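PDB 6ATY: venom protein 51.1 from Lychas mucronatus, which probably acts as a secreted scorpion neurotoxin, a small cystine-rich venom peptide that lowers the action potential of myelinated nerves. Local coordinates for residues E17-C20 / R21-K24. Numbering follows the deposited sequence.
Sequences EGQC and RIRK
Arg23 reaches back along the last turn of helix 16-22 to Gln19. Arg23 CB lies 3.5 Å from Cys20 O. CG then passes over Gln19 O, and Arg23 CD lies 3.5 Å from Gln19 O. The chain stays extended to NE, and a turn at chi4 (84°) swings NH1 back. Arg23 NH1 gives two hydrogen bonds: to Gln19 O (3.0 Å), met from above the carbonyl plane, and to Gln19 OE1 (2.8 Å), in the amide carbonyl plane. Both oxygens lie close to the guanidinium plane, while amide and guanidinium are turned 50° apart. Gln19 bends at chi2 (-73°), which brings OE1 round to NH1. OE1 and a water that links it to Arg23 NH2 lie along the NH1/NH2 edge, while Gln19 O takes the other N-H of NH1. Gln19 NE2 hydrogen-bonds a glycerol, probably from the crystallisation liquor.

Glu17 and Arg21 also run side by side, carboxylate and guanidinium stacked almost parallel. The salt bridge from Glu17 OE2 to Arg21 NH1 (3.5 Å) is one of charge alone. Glu17 OE1 hydrogen-bonds Thr27 OG1, and Arg21 NE hydrogen-bonds Phe26 O.

Lys24, with positive phi, is the C' residue of the Schellman motif that ends the helix: Lys24 N pairs with Arg21 O, Tyr25 N with Cys20 O. Disulfides Cys16-Cys35 and Cys20-Cys37 join helix 16-22 to strand 34-38, the cystine-stabilised alpha-beta fold of scorpion toxins, and Gln19 and Arg23 rest on strand 3-8.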
loop_
_atom_site.group_PDB
_atom_site.type_symbol
_atom_site.label_atom_id
_atom_site.label_comp_id
_atom_site.label_asym_id
_atom_site.label_seq_id
_atom_site.Cartn_x
_atom_site.Cartn_y
_atom_site.Cartn_z
ATOM N N GLU A 17 -2.600 3.119 -1.552
ATOM C CA GLU A 17 -3.991 3.201 -1.049
ATOM C C GLU A 17 -4.985 2.480 -1.969
ATOM O O GLU A 17 -5.807 1.667 -1.511
ATOM C CB GLU A 17 -4.426 4.656 -0.852
ATOM C CG GLU A 17 -5.818 4.774 -0.223
ATOM C CD GLU A 17 -6.285 6.174 -0.002
ATOM O OE1 GLU A 17 -6.029 6.706 1.112
ATOM O OE2 GLU A 17 -6.897 6.746 -0.929
ATOM N N GLY A 18 -4.897 2.735 -3.260
ATOM C CA GLY A 18 -5.791 2.068 -4.248
ATOM C C GLY A 18 -5.611 0.546 -4.269
ATOM O O GLY A 18 -6.589 -0.215 -4.290
ATOM N N GLN A 19 -4.351 0.105 -4.162
ATOM C CA GLN A 19 -4.034 -1.324 -4.140
ATOM C C GLN A 19 -4.611 -1.966 -2.899
ATOM O O GLN A 19 -5.083 -3.069 -2.952
ATOM C CB GLN A 19 -2.535 -1.575 -4.199
ATOM C CG GLN A 19 -1.901 -1.165 -5.509
ATOM C CD GLN A 19 -2.241 -2.102 -6.661
ATOM O OE1 GLN A 19 -2.742 -3.213 -6.484
ATOM N NE2 GLN A 19 -1.940 -1.654 -7.851
ATOM N N CYS A 20 -4.528 -1.272 -1.773
ATOM C CA CYS A 20 -5.078 -1.760 -0.504
ATOM C C CYS A 20 -6.617 -1.765 -0.517
ATOM O O CYS A 20 -7.223 -2.713 -0.025
ATOM C CB CYS A 20 -4.546 -0.909 0.644
ATOM S SG CYS A 20 -2.751 -1.084 0.811
ATOM N N ARG A 21 -7.233 -0.717 -1.074
ATOM C CA ARG A 21 -8.683 -0.574 -1.043
ATOM C C ARG A 21 -9.358 -1.624 -1.903
ATOM O O ARG A 21 -10.372 -2.156 -1.478
ATOM C CB ARG A 21 -9.148 0.834 -1.406
ATOM C CG ARG A 21 -8.785 1.863 -0.350
ATOM C CD ARG A 21 -9.374 3.210 -0.626
ATOM N NE ARG A 21 -9.285 4.013 0.587
ATOM C CZ ARG A 21 -9.698 5.276 0.698
ATOM N NH1 ARG A 21 -10.211 5.907 -0.328
ATOM N NH2 ARG A 21 -9.565 5.924 1.864
ATOM N N ILE A 22 -8.784 -1.986 -3.040
ATOM C CA ILE A 22 -9.424 -3.081 -3.892
ATOM C C ILE A 22 -9.282 -4.446 -3.212
ATOM O O ILE A 22 -10.114 -5.338 -3.426
ATOM C CB ILE A 22 -8.936 -3.121 -5.355
ATOM C CG1 ILE A 22 -7.464 -3.502 -5.480
ATOM C CG2 ILE A 22 -9.258 -1.812 -6.067
ATOM C CD1 ILE A 22 -7.040 -3.823 -6.903
ATOM N N ARG A 23 -8.314 -4.547 -2.277
ATOM C CA ARG A 23 -8.131 -5.735 -1.418
ATOM C C ARG A 23 -8.871 -5.619 -0.097
ATOM O O ARG A 23 -8.651 -6.416 0.846
ATOM C CB ARG A 23 -6.641 -5.966 -1.180
ATOM C CG ARG A 23 -5.925 -6.393 -2.431
ATOM C CD ARG A 23 -4.446 -6.381 -2.171
ATOM N NE ARG A 23 -3.668 -6.969 -3.246
ATOM C CZ ARG A 23 -3.271 -6.347 -4.359
ATOM N NH1 ARG A 23 -3.631 -5.072 -4.651
ATOM N NH2 ARG A 23 -2.509 -7.032 -5.209
ATOM N N LYS A 24 -9.764 -4.632 -0.011
ATOM C CA LYS A 24 -10.662 -4.430 1.105
ATOM C C LYS A 24 -10.006 -3.931 2.375
ATOM O O LYS A 24 -10.528 -4.184 3.449
ATOM C CB LYS A 24 -11.545 -5.703 1.377
ATOM C CG LYS A 24 -12.309 -6.188 0.144
ATOM C CD LYS A 24 -13.260 -7.334 0.433
ATOM C CE LYS A 24 -14.126 -7.655 -0.777
ATOM N NZ LYS A 24 -15.331 -8.402 -0.319
HETATM O O HOH W 1 -2.334 -5.549 -7.948
#